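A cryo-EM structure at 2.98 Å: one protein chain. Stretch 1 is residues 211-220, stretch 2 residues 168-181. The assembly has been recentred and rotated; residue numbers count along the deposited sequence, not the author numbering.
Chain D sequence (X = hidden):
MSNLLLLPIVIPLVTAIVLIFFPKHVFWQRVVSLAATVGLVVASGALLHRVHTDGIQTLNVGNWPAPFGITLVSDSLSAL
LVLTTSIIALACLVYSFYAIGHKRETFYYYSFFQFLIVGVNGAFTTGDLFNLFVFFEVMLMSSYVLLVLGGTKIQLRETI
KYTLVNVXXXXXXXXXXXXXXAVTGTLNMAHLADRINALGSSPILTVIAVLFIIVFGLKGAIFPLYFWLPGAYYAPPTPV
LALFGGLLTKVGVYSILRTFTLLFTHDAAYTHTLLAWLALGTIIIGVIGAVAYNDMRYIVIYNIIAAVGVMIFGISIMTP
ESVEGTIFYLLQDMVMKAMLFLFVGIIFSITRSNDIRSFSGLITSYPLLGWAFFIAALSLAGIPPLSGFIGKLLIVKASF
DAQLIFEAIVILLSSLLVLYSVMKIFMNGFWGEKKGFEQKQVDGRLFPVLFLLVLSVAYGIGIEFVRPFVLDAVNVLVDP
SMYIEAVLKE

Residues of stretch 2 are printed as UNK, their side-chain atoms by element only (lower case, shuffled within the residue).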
ATOM      1  N   LEU D 211     -12.552   1.683 -63.763  1.00 33.28           N
ATOM      2  CA  LEU D 211     -13.257   1.447 -62.502  1.00 43.22           C
ATOM      3  C   LEU D 211     -13.529   2.748 -61.744  1.00 34.93           C
ATOM      4  O   LEU D 211     -14.600   2.910 -61.141  1.00 31.27           O
ATOM      5  CB  LEU D 211     -12.464   0.466 -61.643  1.00 67.01           C
ATOM      6  CG  LEU D 211     -13.052   0.052 -60.298  1.00 45.84           C
ATOM      7  CD1 LEU D 211     -14.440  -0.518 -60.459  1.00 35.65           C
ATOM      8  CD2 LEU D 211     -12.142  -0.984 -59.694  1.00 46.74           C
ATOM      9  N   PHE D 212     -12.587   3.699 -61.786  1.00 43.31           N
ATOM     10  CA  PHE D 212     -12.841   5.011 -61.192  1.00 42.35           C
ATOM     11  C   PHE D 212     -13.918   5.783 -61.942  1.00 37.66           C
ATOM     12  O   PHE D 212     -14.666   6.543 -61.318  1.00 37.98           O
ATOM     13  CB  PHE D 212     -11.577   5.869 -61.131  1.00 40.83           C
ATOM     14  CG  PHE D 212     -10.615   5.474 -60.058  1.00 58.82           C
ATOM     15  CD1 PHE D 212     -10.955   5.621 -58.726  1.00 64.77           C
ATOM     16  CD2 PHE D 212      -9.339   5.048 -60.374  1.00 61.51           C
ATOM     17  CE1 PHE D 212     -10.068   5.278 -57.733  1.00 64.43           C
ATOM     18  CE2 PHE D 212      -8.445   4.711 -59.387  1.00 59.10           C
ATOM     19  CZ  PHE D 212      -8.810   4.827 -58.065  1.00 64.06           C
ATOM     20  N   ILE D 213     -13.986   5.625 -63.272  1.00 34.72           N
ATOM     21  CA  ILE D 213     -15.096   6.188 -64.047  1.00 37.99           C
ATOM     22  C   ILE D 213     -16.422   5.648 -63.542  1.00 44.95           C
ATOM     23  O   ILE D 213     -17.377   6.406 -63.343  1.00 41.16           O
ATOM     24  CB  ILE D 213     -14.934   5.893 -65.549  1.00 50.58           C
ATOM     25  CG1 ILE D 213     -13.731   6.601 -66.129  1.00 44.99           C
ATOM     26  CG2 ILE D 213     -16.161   6.317 -66.329  1.00 46.17           C
ATOM     27  CD1 ILE D 213     -13.414   6.143 -67.523  1.00 43.11           C
ATOM     28  N   ILE D 214     -16.487   4.339 -63.291  1.00 49.39           N
ATOM     29  CA  ILE D 214     -17.736   3.726 -62.840  1.00 47.14           C
ATOM     30  C   ILE D 214     -18.115   4.217 -61.443  1.00 46.81           C
ATOM     31  O   ILE D 214     -19.282   4.540 -61.183  1.00 49.07           O
ATOM     32  CB  ILE D 214     -17.624   2.194 -62.905  1.00 55.35           C
ATOM     33  CG1 ILE D 214     -17.414   1.755 -64.351  1.00 48.55           C
ATOM     34  CG2 ILE D 214     -18.876   1.532 -62.355  1.00 48.20           C
ATOM     35  CD1 ILE D 214     -16.930   0.339 -64.497  1.00 42.37           C
ATOM     36  N   VAL D 215     -17.126   4.357 -60.551  1.00 40.33           N
ATOM     37  CA  VAL D 215     -17.398   4.830 -59.190  1.00 38.21           C
ATOM     38  C   VAL D 215     -17.864   6.284 -59.196  1.00 30.96           C
ATOM     39  O   VAL D 215     -18.929   6.618 -58.657  1.00 26.65           O
ATOM     40  CB  VAL D 215     -16.156   4.655 -58.299  1.00 32.79           C
ATOM     41  CG1 VAL D 215     -16.387   5.321 -56.964  1.00 22.14           C
ATOM     42  CG2 VAL D 215     -15.851   3.192 -58.093  1.00 22.01           C
ATOM     43  N   PHE D 216     -17.085   7.168 -59.825  1.00 33.25           N
ATOM     44  CA  PHE D 216     -17.410   8.587 -59.827  1.00 26.38           C
ATOM     45  C   PHE D 216     -18.624   8.908 -60.687  1.00 22.07           C
ATOM     46  O   PHE D 216     -19.254   9.945 -60.476  1.00 20.74           O
ATOM     47  CB  PHE D 216     -16.204   9.387 -60.300  1.00 27.96           C
ATOM     48  CG  PHE D 216     -15.041   9.352 -59.353  1.00 39.63           C
ATOM     49  CD1 PHE D 216     -15.220   9.086 -58.008  1.00 47.90           C
ATOM     50  CD2 PHE D 216     -13.755   9.550 -59.822  1.00 37.83           C
ATOM     51  CE1 PHE D 216     -14.144   9.042 -57.148  1.00 43.84           C
ATOM     52  CE2 PHE D 216     -12.676   9.504 -58.966  1.00 41.30           C
ATOM     53  CZ  PHE D 216     -12.873   9.249 -57.628  1.00 40.31           C
ATOM     54  N   GLY D 217     -18.977   8.040 -61.638  1.00 24.07           N
ATOM     55  CA  GLY D 217     -20.225   8.183 -62.352  1.00 29.96           C
ATOM     56  C   GLY D 217     -21.418   7.621 -61.624  1.00 36.91           C
ATOM     57  O   GLY D 217     -22.552   7.983 -61.943  1.00 39.77           O
ATOM     58  N   LEU D 218     -21.196   6.714 -60.677  1.00 37.69           N
ATOM     59  CA  LEU D 218     -22.239   6.451 -59.699  1.00 50.36           C
ATOM     60  C   LEU D 218     -22.421   7.634 -58.759  1.00 66.33           C
ATOM     61  O   LEU D 218     -23.539   7.883 -58.293  1.00 63.44           O
ATOM     62  CB  LEU D 218     -21.921   5.180 -58.918  1.00 58.36           C
ATOM     63  CG  LEU D 218     -22.184   3.882 -59.671  1.00 61.22           C
ATOM     64  CD1 LEU D 218     -21.596   2.704 -58.934  1.00 53.86           C
ATOM     65  CD2 LEU D 218     -23.685   3.720 -59.821  1.00 55.30           C
ATOM     66  N   LYS D 219     -21.346   8.376 -58.479  1.00 72.51           N
ATOM     67  CA  LYS D 219     -21.467   9.557 -57.625  1.00 68.77           C
ATOM     68  C   LYS D 219     -22.220  10.680 -58.335  1.00 58.38           C
ATOM     69  O   LYS D 219     -23.287  11.109 -57.882  1.00 57.35           O
ATOM     70  CB  LYS D 219     -20.085  10.032 -57.180  1.00 78.06           C
ATOM     71  CG  LYS D 219     -19.304   9.003 -56.390  1.00 74.50           C
ATOM     72  CD  LYS D 219     -20.020   8.636 -55.104  1.00 63.91           C
ATOM     73  CE  LYS D 219     -19.139   7.777 -54.216  1.00 64.84           C
ATOM     74  NZ  LYS D 219     -18.892   6.444 -54.811  1.00 66.13           N
ATOM     75  N   GLY D 220     -21.679  11.173 -59.447  1.00 53.96           N
ATOM     76  CA  GLY D 220     -22.368  12.131 -60.283  1.00 48.90           C
ATOM     77  C   GLY D 220     -22.914  11.426 -61.505  1.00 45.37           C
ATOM     78  O   GLY D 220     -22.165  10.805 -62.250  1.00 52.15           O
ATOM     79  N   UNK D 168     -23.260   0.531 -52.286  1.00 25.04           N
ATOM     80  CA  UNK D 168     -22.607  -0.251 -53.339  1.00 31.15           C
ATOM     81  C   UNK D 168     -21.445   0.520 -53.964  1.00 31.40           C
ATOM     82  O   UNK D 168     -20.341  -0.021 -54.135  1.00 32.42           O
ATOM     83  c   UNK D 168     -23.647  -0.683 -54.386  1.00 40.66           C
ATOM     84  c   UNK D 168     -24.643  -1.644 -53.750  1.00 41.84           C
ATOM     85  c   UNK D 168     -22.988  -1.325 -55.580  1.00 46.22           C
ATOM     86  c   UNK D 168     -25.818  -1.931 -54.609  1.00 43.57           C
ATOM     87  N   UNK D 169     -21.645   1.811 -54.237  1.00 31.64           N
ATOM     88  CA  UNK D 169     -20.574   2.603 -54.841  1.00 36.81           C
ATOM     89  C   UNK D 169     -19.426   2.875 -53.866  1.00 41.14           C
ATOM     90  O   UNK D 169     -18.269   2.998 -54.291  1.00 38.70           O
ATOM     91  c   UNK D 169     -21.142   3.909 -55.382  1.00 52.21           C
ATOM     92  o   UNK D 169     -21.668   4.703 -54.338  1.00 64.26           O
ATOM     93  N   UNK D 170     -19.714   2.938 -52.563  1.00 43.62           N
ATOM     94  CA  UNK D 170     -18.654   3.089 -51.569  1.00 49.68           C
ATOM     95  C   UNK D 170     -17.768   1.854 -51.505  1.00 48.74           C
ATOM     96  O   UNK D 170     -16.533   1.967 -51.430  1.00 51.21           O
ATOM     97  o   UNK D 170     -19.975   4.597 -50.224  1.00 52.36           O
ATOM     98  c   UNK D 170     -19.276   3.367 -50.208  1.00 41.65           C
ATOM     99  N   UNK D 171     -18.385   0.667 -51.536  1.00 39.29           N
ATOM    100  CA  UNK D 171     -17.609  -0.571 -51.576  1.00 36.20           C
ATOM    101  C   UNK D 171     -16.774  -0.667 -52.849  1.00 35.39           C
ATOM    102  O   UNK D 171     -15.633  -1.154 -52.823  1.00 35.30           O
ATOM    103  c   UNK D 171     -18.541  -1.772 -51.452  1.00 42.32           C
ATOM    104  N   UNK D 172     -17.316  -0.180 -53.969  1.00 32.43           N
ATOM    105  CA  UNK D 172     -16.549  -0.177 -55.211  1.00 34.62           C
ATOM    106  C   UNK D 172     -15.374   0.795 -55.162  1.00 37.96           C
ATOM    107  O   UNK D 172     -14.319   0.520 -55.750  1.00 35.76           O
ATOM    108  c   UNK D 172     -17.471   0.138 -56.386  1.00 52.85           C
ATOM    109  c   UNK D 172     -19.508  -0.501 -57.707  1.00 40.53           C
ATOM    110  c   UNK D 172     -17.765  -2.198 -57.212  1.00 54.45           C
ATOM    111  c   UNK D 172     -18.484  -0.966 -56.701  1.00 56.07           C
ATOM    112  N   UNK D 173     -15.512   1.920 -54.453  1.00 41.86           N
ATOM    113  CA  UNK D 173     -14.354   2.802 -54.327  1.00 46.32           C
ATOM    114  C   UNK D 173     -13.297   2.196 -53.414  1.00 45.62           C
ATOM    115  O   UNK D 173     -12.097   2.405 -53.639  1.00 41.80           O
ATOM    116  c   UNK D 173     -14.758   4.189 -53.826  1.00 51.49           C
ATOM    117  c   UNK D 173     -11.606   7.053 -54.166  1.00 76.68           C
ATOM    118  c   UNK D 173     -12.221   6.566 -55.291  1.00 89.08           C
ATOM    119  c   UNK D 173     -12.002   6.619 -52.929  1.00 82.36           C
ATOM    120  c   UNK D 173     -13.653   5.199 -53.930  1.00 69.50           C
ATOM    121  c   UNK D 173     -13.024   5.695 -52.809  1.00 78.22           C
ATOM    122  c   UNK D 173     -13.241   5.645 -55.171  1.00 91.35           C
ATOM    123  N   UNK D 174     -13.728   1.424 -52.407  1.00 51.74           N
ATOM    124  CA  UNK D 174     -12.787   0.688 -51.557  1.00 48.40           C
ATOM    125  C   UNK D 174     -11.967  -0.302 -52.383  1.00 45.31           C
ATOM    126  O   UNK D 174     -10.731  -0.354 -52.272  1.00 42.40           O
ATOM    127  c   UNK D 174     -14.085   0.970 -49.450  1.00 29.57           C
ATOM    128  c   UNK D 174     -12.616  -0.958 -49.677  1.00 42.43           C
ATOM    129  c   UNK D 174     -13.537  -0.023 -50.415  1.00 42.38           C
ATOM    130  N   UNK D 175     -12.634  -1.082 -53.242  1.00 37.36           N
ATOM    131  CA  UNK D 175     -11.888  -2.085 -54.005  1.00 38.17           C
ATOM    132  C   UNK D 175     -11.008  -1.427 -55.070  1.00 38.38           C
ATOM    133  O   UNK D 175      -9.935  -1.953 -55.404  1.00 41.56           O
ATOM    134  c   UNK D 175     -13.669  -2.649 -55.734  1.00 43.59           C
ATOM    135  c   UNK D 175     -12.823  -3.160 -54.603  1.00 44.75           C
ATOM    136  c   UNK D 175     -13.688  -3.771 -53.521  1.00 51.92           C
ATOM    137  N   UNK D 176     -11.393  -0.240 -55.562  1.00 40.38           N
ATOM    138  CA  UNK D 176     -10.533   0.479 -56.502  1.00 38.61           C
ATOM    139  C   UNK D 176      -9.265   0.992 -55.826  1.00 39.20           C
ATOM    140  O   UNK D 176      -8.166   0.901 -56.398  1.00 33.01           O
ATOM    141  c   UNK D 176     -11.309   1.628 -57.136  1.00 36.17           C
ATOM    142  N   UNK D 177      -9.401   1.531 -54.607  1.00 43.50           N
ATOM    143  CA  UNK D 177      -8.240   1.963 -53.827  1.00 44.28           C
ATOM    144  C   UNK D 177      -7.331   0.777 -53.513  1.00 47.21           C
ATOM    145  O   UNK D 177      -6.100   0.893 -53.566  1.00 41.79           O
ATOM    146  c   UNK D 177      -9.334   4.018 -52.920  1.00 43.94           C
ATOM    147  c   UNK D 177      -7.572   2.949 -51.588  1.00 49.74           C
ATOM    148  c   UNK D 177      -8.711   2.696 -52.552  1.00 51.37           C
ATOM    149  N   UNK D 178      -7.926  -0.396 -53.258  1.00 51.44           N
ATOM    150  CA  UNK D 178      -7.145  -1.601 -52.974  1.00 53.23           C
ATOM    151  C   UNK D 178      -6.318  -2.045 -54.177  1.00 59.51           C
ATOM    152  O   UNK D 178      -5.122  -2.343 -54.044  1.00 90.36           O
ATOM    153  c   UNK D 178      -8.074  -2.727 -52.531  1.00 40.96           C
ATOM    154  N   UNK D 179      -6.945  -2.090 -55.359  1.00 78.27           N
ATOM    155  CA  UNK D 179      -6.237  -2.443 -56.591  1.00 44.32           C
ATOM    156  C   UNK D 179      -5.108  -1.466 -56.893  1.00 39.65           C
ATOM    157  O   UNK D 179      -3.988  -1.878 -57.236  1.00 44.65           O
ATOM    158  o   UNK D 179     -11.298  -6.333 -57.800  1.00103.85           O
ATOM    159  c   UNK D 179      -8.277  -3.503 -57.769  1.00 98.31           C
ATOM    160  c   UNK D 179     -10.469  -4.214 -58.445  1.00 94.58           C
ATOM    161  c   UNK D 179      -7.207  -2.445 -57.761  1.00 48.68           C
ATOM    162  c   UNK D 179      -8.124  -4.696 -57.090  1.00 96.33           C
ATOM    163  c   UNK D 179     -10.294  -5.399 -57.782  1.00104.04           C
ATOM    164  c   UNK D 179      -9.126  -5.650 -57.103  1.00 96.23           C
ATOM    165  c   UNK D 179      -9.469  -3.277 -58.434  1.00 92.72           C
ATOM    166  N   UNK D 180      -5.381  -0.165 -56.765  1.00 32.55           N
ATOM    167  CA  UNK D 180      -4.367   0.825 -57.098  1.00 24.33           C
ATOM    168  C   UNK D 180      -3.238   0.842 -56.073  1.00 28.76           C
ATOM    169  O   UNK D 180      -2.090   1.137 -56.428  1.00 36.23           O
ATOM    170  c   UNK D 180      -3.610   3.029 -59.134  1.00 21.34           C
ATOM    171  c   UNK D 180      -5.002   4.588 -57.827  1.00 30.77           C
ATOM    172  c   UNK D 180      -4.161   3.351 -57.762  1.00 38.25           C
ATOM    173  c   UNK D 180      -5.018   2.201 -57.240  1.00 33.03           C
ATOM    174  N   UNK D 181      -3.528   0.495 -54.814  1.00 32.83           N
ATOM    175  CA  UNK D 181      -2.461   0.375 -53.828  1.00 32.36           C
ATOM    176  C   UNK D 181      -1.593  -0.839 -54.109  1.00 29.28           C
ATOM    177  O   UNK D 181      -0.379  -0.806 -53.882  1.00 26.17           O
ATOM    178  c   UNK D 181      -3.030   0.295 -52.412  1.00 33.31           C
ATOM    179  c   UNK D 181      -1.695  -1.017 -50.712  1.00 41.98           C
ATOM    180  c   UNK D 181      -0.168   1.188 -50.080  1.00 49.56           C
ATOM    181  o   UNK D 181       1.054  -0.107 -48.509  1.00 53.15           O
ATOM    182  c   UNK D 181      -1.947   0.185 -51.360  1.00 43.19           C
ATOM    183  c   UNK D 181      -0.697  -1.121 -49.765  1.00 43.91           C
ATOM    184  c   UNK D 181      -1.165   1.282 -51.029  1.00 46.82           C
ATOM    185  c   UNK D 181       0.063  -0.014 -49.455  1.00 50.47           C
TER

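Position 168 has four side-chain carbons, forked at the first, with one arm two carbons long. It touches nothing on stretch 1. This is Ile-168.

Position 169 carries one carbon, then one oxygen. The carbon, CB, lies 3.8 Å from Leu-218 CD1, and the oxygen is 3.3 Å from Lys-219 NZ. This is Ser-169. Its CA lies 5.8 Å from Val-215 CA, so the backbones come close here.

Position 170 also has one carbon, then one oxygen, and its CA-to-CB bond points away from stretch 1. This is Ser-170.

Position 171 has a single carbon, out of reach of stretch 1. It is Ala-171.

Position 172 has four carbons, forked at the second. Its CB is 3.9 Å from Val-215 CG2, and one branch end is 4.0 Å from Leu-218 CD1. This fork identifies Leu-172.

Position 173 has one carbon, then a ring of six carbons with no oxygen. The ring meets three side chains of stretch 1. It is Phe-173. Its CE1 lies 3.5 Å from Phe-212 CE1 and 3.6 Å from Phe-216 CZ, and its CD1 lies 3.6 Å from Val-215 CG1. Both aromatic pairs are oblique.

Position 174 has three carbons, one carrying the other two, and makes no contact. It is Val-174.

Position 175 has the same three-carbon fork. Its CA-to-CB bond points sideways, and it makes no contact with stretch 1. It is Val-175.

Position 176 has one carbon. That CB sits 3.7 Å from Leu-211 CD2, and 3.9 Å from Phe-212 CE1, over one face of the Phe-212 ring. This is Ala-176.

Position 177 is another three-carbon fork without a contact: Val-177.

Position 178 has one carbon, out of reach: Ala-178.

Position 179 has one carbon, then a ring of six carbons bearing one oxygen. Leu-211 CD2 lies at the ring edge, near its plane. It is Tyr-179, which is poorly ordered. Its CD2 is 3.7 Å from Leu-211 CD2.

Position 180 has four carbons, forked at the second. One branch end approaches the edge of the Phe-212 ring. It is Leu-180. Its CD2 is 3.8 Å from Phe-212 CE2.

Position 181 has one carbon, then a ring of six carbons bearing one oxygen, out of reach of stretch 1. It is Tyr-181, whose OH is hydrogen-bonded elsewhere in the structure.

The two helices run roughly antiparallel, at 153°, with axes 9.3 Å apart at closest approach. Apolar packing makes most of the contact. Phe-173 fits among Phe-212, Val-215 and Phe-216, while Ala-176 CB packs against both Leu-211 and Phe-212, where the CA atoms of Leu-211 and Ala-176 are 6.7 Å apart. Ser-169 and Lys-219 add a polar approach at one end.

Stretch 2, residues 168-181: ISSALFVVAVAYLY
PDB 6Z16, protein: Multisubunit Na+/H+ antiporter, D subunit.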